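PDB 1VMJ: uncharacterized protein from Thermotoga maritima, which is of unknown function, belongs to the UPF0047 (YjbQ) family and has been put forward as a putative thiamin phosphate synthase. Local coordinates for residues A55-A60 with R140-L145; R28-I33 with G134-M139. All blocks are in the same frame, centred on the assembly; numbering follows the deposited sequence. Where two conformers were deposited one is given.

The two contacts lie about 9 Å apart, centre to centre, and illustrate how consecutive strands can couple two antiparallel sheets. Along the chain their segments alternate: 28-33, 55-60, 134-139, 140-145. Contact 1 sets the loop between strands 49-55 and 60-65 against the start of strand 142-150, in the five-stranded sheet; contact 2 pairs strand 29-32 with strand 130-135 in the three-stranded one. Segment 134-139 runs straight into 140-145, which brings the sheets together here, and Lys142 NZ of contact 1 forms a 2.6 Å salt bridge with Glu135 OE2 of contact 2. The sulfate bound by contact 1 is consistent with an anion pocket near this junction.

Contact 1: A55-A60 with R140-L145; sequences AMHITA and RPKRVL. With SO4 (sulfate ion), chain C.
Where the loop 55-60 leaves its strand, Ala55 faces Val144 as an antiparallel non-hydrogen-bonded pair, and Met56 N donates a nearly straight bond (2.9 Å, 165°) to Arg143 O. Beyond this bond the side chains take over. Met56 lays its sulfur between two neighbours, with SD 3.8 Å from Leu145 CB and nearly as close to Arg143 CB. The His57 ring lies across Lys142, whose CG sits over the centre of one face, 4.0 Å from the centroid, in a CH-pi contact. A bend at chi3 (78°) brings the lysine CE toward Thr59; from it NZ gives a 2.8 Å hydrogen bond to Thr59 OG1, though its stronger partner is Glu135, through a salt bridge. The Thr59 side chain is about 5 Å from a bound sodium ion. A sulfate, probably from the crystallisation liquor, bridges the segments: His57 ND1 points straight at its O1 (2.9 Å, 178°), Arg140 NH1 reaches the same oxygen at 2.9 Å, and NH2 bonds O4. Thr59 OG1 also lies against O4, at a doubtfully short 2.5 Å. Ile58 N holds O3. An alanine in place of His57 would probably cost O1 the bond from ND1, leaving Arg140 NH1 to hold it, and take the ring face off Lys142 CG. Backbone N-H, hydroxyl, imidazole and guanidinium thus converge on one anion, consistent with a binding pocket for a phosphate-like group.

Contact 2: R28-I33 with G134-M139; sequences REFINI and GEFDGM
An outer strand, within this chain, of the three-stranded antiparallel sheet, 29-32, pairs here with the end of the central strand 130-135. Glu29 and Glu135 form a hydrogen-bonded pair: Glu135 N gives Glu29 O a 2.9 Å bond nearly along the C=O axis, and Glu29 N returns one to Glu135 O. That second carbonyl also receives a CA-H...O contact, with Arg28 CA 3.1 Å away. One residue on, Phe30 faces Gly134 as a non-hydrogen-bonded pair. In the conformer given, one of two, its ring atom CD1 rests 4.0 Å from Gly134 CA, and the ring crosses Phe136 obliquely, Phe30 CE1 meeting Phe136 CZ at 4.1 Å. Arg28 comes at the edge of the Phe136 ring, in its plane, with CD 4.0 Å from CD1. A bend at the third torsion (chi3 -77°) turns NE of Arg28 out of line with the chain before it, and a water links NH1 to Phe136 O, while salt bridges to Glu76 and Glu85 hold the guanidinium. At the strand end, the Glu135 side chain bends at its second torsion (chi2 59°), and OE2 accepts Asp137 N at 3.0 Å from its anti side, which would help fix the turn; the same oxygen carries the salt bridge to Lys142. Gly134 bonds through its backbone to Ser61, so that strand 130-135 lies between strands 29-32 and 60-65, and Phe136, just after it, packs on Ala103, Lys106 and Met110 of helix 101-110.

Contact 1: A55-A60 with R140-L145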
ATOM      1  N   ALA A  55       6.121  -6.961   6.051  1.00 13.93           N
ATOM      2  CA  ALA A  55       6.171  -7.258   7.470  1.00 14.26           C
ATOM      3  C   ALA A  55       5.217  -8.421   7.731  1.00 13.31           C
ATOM      4  O   ALA A  55       4.064  -8.369   7.323  1.00 15.24           O
ATOM      5  CB  ALA A  55       5.770  -6.054   8.247  1.00 15.61           C
ATOM      6  N   MET A  56       5.700  -9.445   8.432  1.00 12.83           N
ATOM      7  CA  MET A  56       4.873 -10.595   8.790  1.00 12.62           C
ATOM      8  C   MET A  56       4.135 -10.359  10.094  1.00 14.44           C
ATOM      9  O   MET A  56       3.302 -11.161  10.488  1.00 15.65           O
ATOM     10  CB  MET A  56       5.723 -11.842   8.902  1.00 13.77           C
ATOM     11  CG  MET A  56       6.440 -12.160   7.625  1.00 13.58           C
ATOM     12  SD  MET A  56       7.270 -13.769   7.633  1.00 16.23           S
ATOM     13  CE  MET A  56       5.940 -14.888   7.243  1.00 17.28           C
ATOM     14  N   HIS A  57       4.455  -9.260  10.753  1.00 14.67           N
ATOM     15  CA  HIS A  57       3.805  -8.849  12.003  1.00 14.92           C
ATOM     16  C   HIS A  57       2.970  -7.627  11.735  1.00 15.47           C
ATOM     17  O   HIS A  57       3.272  -6.820  10.860  1.00 16.89           O
ATOM     18  CB  HIS A  57       4.873  -8.620  13.070  1.00 15.25           C
ATOM     19  CG  HIS A  57       5.576  -9.879  13.436  1.00 15.68           C
ATOM     20  ND1 HIS A  57       5.258 -10.631  14.545  1.00 18.20           N
ATOM     21  CD2 HIS A  57       6.540 -10.557  12.777  1.00 19.23           C
ATOM     22  CE1 HIS A  57       6.007 -11.728  14.543  1.00 17.83           C
ATOM     23  NE2 HIS A  57       6.790 -11.703  13.482  1.00 20.92           N
ATOM     24  N   ILE A  58       1.896  -7.497  12.496  1.00 13.04           N
ATOM     25  CA  ILE A  58       0.858  -6.508  12.220  1.00 13.83           C
ATOM     26  C   ILE A  58       1.080  -5.193  12.963  1.00 14.52           C
ATOM     27  O   ILE A  58       0.198  -4.321  12.973  1.00 14.05           O
ATOM     28  CB  ILE A  58      -0.555  -7.123  12.472  1.00 15.24           C
ATOM     29  CG1 ILE A  58      -0.673  -7.617  13.915  1.00 15.09           C
ATOM     30  CG2 ILE A  58      -0.826  -8.264  11.487  1.00 18.09           C
ATOM     31  CD1 ILE A  58      -2.047  -8.116  14.292  1.00 20.21           C
ATOM     32  N   THR A  59       2.276  -5.064  13.544  1.00 13.93           N
ATOM     33  CA  THR A  59       2.740  -3.882  14.244  1.00 13.69           C
ATOM     34  C   THR A  59       4.050  -3.345  13.665  1.00 13.59           C
ATOM     35  O   THR A  59       4.790  -2.616  14.340  1.00 14.73           O
ATOM     36  CB  THR A  59       2.961  -4.197  15.717  1.00 13.36           C
ATOM     37  OG1 THR A  59       3.790  -5.353  15.827  1.00 15.16           O
ATOM     38  CG2 THR A  59       1.639  -4.449  16.390  1.00 12.95           C
ATOM     39  N   ALA A  60       4.318  -3.695  12.411  1.00 13.17           N
ATOM     40  CA  ALA A  60       5.508  -3.245  11.730  1.00 12.49           C
ATOM     41  C   ALA A  60       5.238  -3.093  10.247  1.00 13.75           C
ATOM     42  O   ALA A  60       4.214  -3.526   9.714  1.00 14.67           O
ATOM     43  CB  ALA A  60       6.627  -4.211  11.976  1.00 13.63           C
ATOM     44  N   ARG A 140      11.627  -7.661  20.368  1.00 15.30           N
ATOM     45  CA  ARG A 140      11.248  -9.067  20.312  1.00 16.15           C
ATOM     46  C   ARG A 140      11.499  -9.503  18.880  1.00 17.42           C
ATOM     47  O   ARG A 140      11.525  -8.662  17.984  1.00 18.58           O
ATOM     48  CB  ARG A 140       9.795  -9.259  20.708  1.00 17.64           C
ATOM     49  CG  ARG A 140       8.796  -8.490  19.871  1.00 18.54           C
ATOM     50  CD  ARG A 140       7.391  -8.684  20.412  1.00 17.35           C
ATOM     51  NE  ARG A 140       6.390  -7.811  19.802  1.00 18.78           N
ATOM     52  CZ  ARG A 140       5.561  -8.157  18.826  1.00 18.49           C
ATOM     53  NH1 ARG A 140       5.589  -9.373  18.308  1.00 18.78           N
ATOM     54  NH2 ARG A 140       4.702  -7.276  18.351  1.00 20.53           N
ATOM     55  N   PRO A 141      11.679 -10.821  18.651  1.00 19.93           N
ATOM     56  CA  PRO A 141      12.019 -11.286  17.309  1.00 18.85           C
ATOM     57  C   PRO A 141      10.840 -11.182  16.351  1.00 17.39           C
ATOM     58  O   PRO A 141       9.761 -11.724  16.610  1.00 18.11           O
ATOM     59  CB  PRO A 141      12.404 -12.756  17.530  1.00 22.11           C
ATOM     60  CG  PRO A 141      11.597 -13.160  18.725  1.00 28.06           C
ATOM     61  CD  PRO A 141      11.589 -11.943  19.609  1.00 23.67           C
ATOM     62  N   LYS A 142      11.046 -10.443  15.265  1.00 15.91           N
ATOM     63  CA  LYS A 142      10.004 -10.211  14.293  1.00 15.16           C
ATOM     64  C   LYS A 142      10.560 -10.401  12.908  1.00 16.35           C
ATOM     65  O   LYS A 142      11.776 -10.412  12.685  1.00 17.78           O
ATOM     66  CB  LYS A 142       9.411  -8.819  14.489  1.00 15.03           C
ATOM     67  CG  LYS A 142       8.713  -8.750  15.842  1.00 16.62           C
ATOM     68  CD  LYS A 142       8.248  -7.379  16.216  1.00 18.33           C
ATOM     69  CE  LYS A 142       6.967  -6.987  15.490  1.00 15.59           C
ATOM     70  NZ  LYS A 142       6.569  -5.603  15.976  1.00 14.51           N
ATOM     71  N   ARG A 143       9.653 -10.589  11.963  1.00 15.30           N
ATOM     72  CA  ARG A 143      10.019 -11.114  10.672  1.00 13.74           C
ATOM     73  C   ARG A 143       9.482 -10.294   9.531  1.00 14.64           C
ATOM     74  O   ARG A 143       8.388  -9.755   9.600  1.00 13.88           O
ATOM     75  CB  ARG A 143       9.511 -12.536  10.529  1.00 15.40           C
ATOM     76  CG  ARG A 143       9.804 -13.413  11.697  1.00 17.67           C
ATOM     77  CD  ARG A 143       9.227 -14.756  11.460  1.00 18.69           C
ATOM     78  NE  ARG A 143       9.289 -15.561  12.672  1.00 22.67           N
ATOM     79  CZ  ARG A 143       9.329 -16.880  12.669  1.00 23.41           C
ATOM     80  NH1 ARG A 143       9.356 -17.555  11.514  1.00 19.42           N
ATOM     81  NH2 ARG A 143       9.341 -17.527  13.826  1.00 21.79           N
ATOM     82  N   VAL A 144      10.288 -10.261   8.475  1.00 13.19           N
ATOM     83  CA  VAL A 144       9.942  -9.742   7.168  1.00 13.41           C
ATOM     84  C   VAL A 144      10.067 -10.867   6.162  1.00 15.09           C
ATOM     85  O   VAL A 144      11.004 -11.666   6.223  1.00 14.22           O
ATOM     86  CB  VAL A 144      10.916  -8.602   6.792  1.00 14.11           C
ATOM     87  CG1 VAL A 144      10.883  -8.259   5.332  1.00 17.22           C
ATOM     88  CG2 VAL A 144      10.615  -7.372   7.636  1.00 16.34           C
ATOM     89  N   LEU A 145       9.117 -10.935   5.252  1.00 12.64           N
ATOM     90  CA  LEU A 145       9.126 -11.930   4.192  1.00 12.46           C
ATOM     91  C   LEU A 145       9.557 -11.297   2.891  1.00 13.40           C
ATOM     92  O   LEU A 145       9.097 -10.210   2.553  1.00 14.26           O
ATOM     93  CB  LEU A 145       7.745 -12.583   4.026  1.00 14.04           C
ATOM     94  CG  LEU A 145       7.676 -13.741   3.030  1.00 14.35           C
ATOM     95  CD1 LEU A 145       8.500 -14.939   3.484  1.00 14.34           C
ATOM     96  CD2 LEU A 145       6.218 -14.144   2.798  1.00 16.57           C
TER
HETATM   97  S   SO4 C 141       2.363  -9.046  15.981  1.00 17.65           S
HETATM   98  O1  SO4 C 141       3.300  -9.968  16.594  1.00 23.70           O
HETATM   99  O2  SO4 C 141       1.117  -8.971  16.720  1.00 22.50           O
HETATM  100  O3  SO4 C 141       2.017  -9.503  14.620  1.00 15.73           O
HETATM  101  O4  SO4 C 141       3.028  -7.776  15.913  1.00 21.40           O
HETATM  102  O   HOH W   1       7.483  -7.658  11.199  1.00 15.94           O

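Contact 2: R28-I33 with G134-M139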
ATOM      1  N   ARG A  28      10.698   1.445  18.762  1.00 13.46           N
ATOM      2  CA  ARG A  28      10.563   1.901  17.389  1.00 14.12           C
ATOM      3  C   ARG A  28      11.943   2.117  16.768  1.00 15.59           C
ATOM      4  O   ARG A  28      12.849   2.648  17.422  1.00 20.13           O
ATOM      5  CB  ARG A  28       9.755   3.195  17.305  1.00 16.19           C
ATOM      6  CG  ARG A  28       8.343   3.083  17.871  1.00 14.77           C
ATOM      7  CD  ARG A  28       7.411   4.182  17.392  1.00 16.89           C
ATOM      8  NE  ARG A  28       7.654   5.434  18.094  1.00 16.94           N
ATOM      9  CZ  ARG A  28       7.179   5.721  19.309  1.00 16.68           C
ATOM     10  NH1 ARG A  28       6.437   4.850  19.968  1.00 16.52           N
ATOM     11  NH2 ARG A  28       7.463   6.884  19.877  1.00 20.33           N
ATOM     12  N   GLU A  29      12.067   1.753  15.497  1.00 15.04           N
ATOM     13  CA  GLU A  29      13.316   1.857  14.750  1.00 16.22           C
ATOM     14  C   GLU A  29      13.057   1.710  13.265  1.00 14.24           C
ATOM     15  O   GLU A  29      12.176   0.961  12.891  1.00 16.05           O
ATOM     16  CB  GLU A  29      14.315   0.778  15.203  1.00 19.14           C
ATOM     17  CG  GLU A  29      15.698   0.968  14.566  1.00 19.07           C
ATOM     18  CD  GLU A  29      16.767  -0.009  15.048  1.00 19.40           C
ATOM     19  OE1 GLU A  29      16.500  -0.803  15.978  1.00 26.77           O
ATOM     20  OE2 GLU A  29      17.894   0.053  14.477  1.00 24.85           O
ATOM     21  N   PHE A  30      13.801   2.448  12.436  1.00 13.88           N
ATOM     22  CA  PHE A  30      13.822   2.215  10.997  1.00 14.53           C
ATOM     23  C   PHE A  30      15.148   1.557  10.650  1.00 13.40           C
ATOM     24  O   PHE A  30      16.212   2.041  11.073  1.00 15.36           O
ATOM     25  CB  PHE A  30      13.665   3.516  10.224  0.65 14.96           C
ATOM     26  CG  PHE A  30      12.393   4.252  10.538  0.65 14.39           C
ATOM     27  CD1 PHE A  30      11.166   3.742  10.165  0.65 16.89           C
ATOM     28  CD2 PHE A  30      12.425   5.478  11.200  0.65 17.24           C
ATOM     29  CE1 PHE A  30       9.996   4.430  10.452  0.65 18.53           C
ATOM     30  CE2 PHE A  30      11.253   6.163  11.495  0.65 22.25           C
ATOM     31  CZ  PHE A  30      10.048   5.646  11.119  0.65 18.42           C
ATOM     32  N   ILE A  31      15.090   0.480   9.894  1.00 13.07           N
ATOM     33  CA  ILE A  31      16.286  -0.245   9.485  1.00 14.00           C
ATOM     34  C   ILE A  31      16.338  -0.346   7.969  1.00 14.41           C
ATOM     35  O   ILE A  31      15.406  -0.832   7.364  1.00 12.85           O
ATOM     36  CB  ILE A  31      16.315  -1.647  10.108  1.00 14.50           C
ATOM     37  CG1 ILE A  31      16.338  -1.533  11.634  1.00 17.59           C
ATOM     38  CG2 ILE A  31      17.537  -2.442   9.604  1.00 18.58           C
ATOM     39  CD1 ILE A  31      16.289  -2.835  12.344  1.00 20.94           C
ATOM     40  N   ASN A  32      17.423   0.143   7.362  1.00 14.16           N
ATOM     41  CA  ASN A  32      17.594   0.039   5.911  1.00 12.51           C
ATOM     42  C   ASN A  32      17.912  -1.419   5.561  1.00 14.09           C
ATOM     43  O   ASN A  32      18.935  -1.966   5.951  1.00 15.50           O
ATOM     44  CB  ASN A  32      18.692   0.993   5.415  1.00 12.88           C
ATOM     45  CG  ASN A  32      18.756   1.085   3.933  1.00 15.12           C
ATOM     46  OD1 ASN A  32      18.383   0.147   3.226  1.00 15.57           O
ATOM     47  ND2 ASN A  32      19.249   2.224   3.434  1.00 15.14           N
ATOM     48  N   ILE A  33      17.005  -2.059   4.823  1.00 12.70           N
ATOM     49  CA  ILE A  33      17.157  -3.470   4.429  1.00 12.25           C
ATOM     50  C   ILE A  33      17.477  -3.650   2.934  1.00 12.85           C
ATOM     51  O   ILE A  33      17.531  -4.769   2.418  1.00 12.44           O
ATOM     52  CB  ILE A  33      15.914  -4.330   4.809  1.00 13.57           C
ATOM     53  CG1 ILE A  33      14.639  -3.894   4.092  1.00 13.58           C
ATOM     54  CG2 ILE A  33      15.791  -4.310   6.321  1.00 13.57           C
ATOM     55  CD1 ILE A  33      13.461  -4.847   4.397  1.00 14.58           C
ATOM     56  N   GLY A 134      10.210  -0.883   9.184  1.00 13.57           N
ATOM     57  CA  GLY A 134       9.727   0.061  10.163  1.00 14.13           C
ATOM     58  C   GLY A 134       9.165  -0.683  11.346  1.00 12.35           C
ATOM     59  O   GLY A 134       8.052  -1.235  11.295  1.00 13.37           O
ATOM     60  N   GLU A 135       9.938  -0.745  12.411  1.00 12.20           N
ATOM     61  CA  GLU A 135       9.515  -1.407  13.624  1.00 12.80           C
ATOM     62  C   GLU A 135       8.755  -0.439  14.520  1.00 13.17           C
ATOM     63  O   GLU A 135       9.293   0.603  14.859  1.00 13.52           O
ATOM     64  CB  GLU A 135      10.750  -1.927  14.386  1.00 14.24           C
ATOM     65  CG  GLU A 135      10.407  -2.682  15.664  1.00 14.62           C
ATOM     66  CD  GLU A 135       9.538  -3.873  15.377  1.00 17.25           C
ATOM     67  OE1 GLU A 135      10.095  -4.948  15.029  1.00 14.85           O
ATOM     68  OE2 GLU A 135       8.306  -3.721  15.484  1.00 15.83           O
ATOM     69  N   PHE A 136       7.521  -0.781  14.906  1.00 13.42           N
ATOM     70  CA  PHE A 136       6.751   0.048  15.824  1.00 13.85           C
ATOM     71  C   PHE A 136       6.459  -0.604  17.173  1.00 13.90           C
ATOM     72  O   PHE A 136       5.895   0.030  18.050  1.00 14.40           O
ATOM     73  CB  PHE A 136       5.477   0.547  15.131  1.00 14.64           C
ATOM     74  CG  PHE A 136       5.775   1.298  13.868  1.00 14.94           C
ATOM     75  CD1 PHE A 136       6.529   2.448  13.925  1.00 16.42           C
ATOM     76  CD2 PHE A 136       5.375   0.837  12.629  1.00 15.08           C
ATOM     77  CE1 PHE A 136       6.858   3.136  12.775  1.00 17.77           C
ATOM     78  CE2 PHE A 136       5.700   1.527  11.487  1.00 17.05           C
ATOM     79  CZ  PHE A 136       6.456   2.680  11.582  1.00 16.18           C
ATOM     80  N   ASP A 137       6.814  -1.883  17.311  1.00 14.58           N
ATOM     81  CA  ASP A 137       6.656  -2.592  18.590  1.00 13.93           C
ATOM     82  C   ASP A 137       7.723  -3.685  18.700  1.00 14.82           C
ATOM     83  O   ASP A 137       7.439  -4.886  18.649  1.00 14.95           O
ATOM     84  CB  ASP A 137       5.241  -3.173  18.721  1.00 16.07           C
ATOM     85  CG  ASP A 137       5.033  -3.919  20.046  1.00 17.89           C
ATOM     86  OD1 ASP A 137       5.594  -3.462  21.082  1.00 18.18           O
ATOM     87  OD2 ASP A 137       4.335  -4.967  20.045  1.00 17.86           O
ATOM     88  N   GLY A 138       8.952  -3.220  18.848  1.00 12.85           N
ATOM     89  CA  GLY A 138      10.130  -4.083  18.765  1.00 13.57           C
ATOM     90  C   GLY A 138      10.579  -4.684  20.082  1.00 13.75           C
ATOM     91  O   GLY A 138       9.770  -4.948  20.950  1.00 14.76           O
ATOM     92  N   MET A 139      11.885  -4.926  20.200  1.00 15.45           N
ATOM     93  CA  MET A 139      12.460  -5.615  21.364  1.00 15.48           C
ATOM     94  C   MET A 139      11.955  -7.045  21.500  1.00 16.75           C
ATOM     95  O   MET A 139      11.889  -7.589  22.603  1.00 18.54           O
ATOM     96  CB  MET A 139      12.234  -4.827  22.660  1.00 15.98           C
ATOM     97  CG  MET A 139      12.707  -3.413  22.530  1.00 17.85           C
ATOM     98  SD  MET A 139      12.534  -2.408  24.024  1.00 24.90           S
ATOM     99  CE  MET A 139      10.795  -2.482  24.343  1.00 26.07           C
TER
HETATM  100  O   HOH W   2       5.071   2.415  19.060  1.00 13.92           O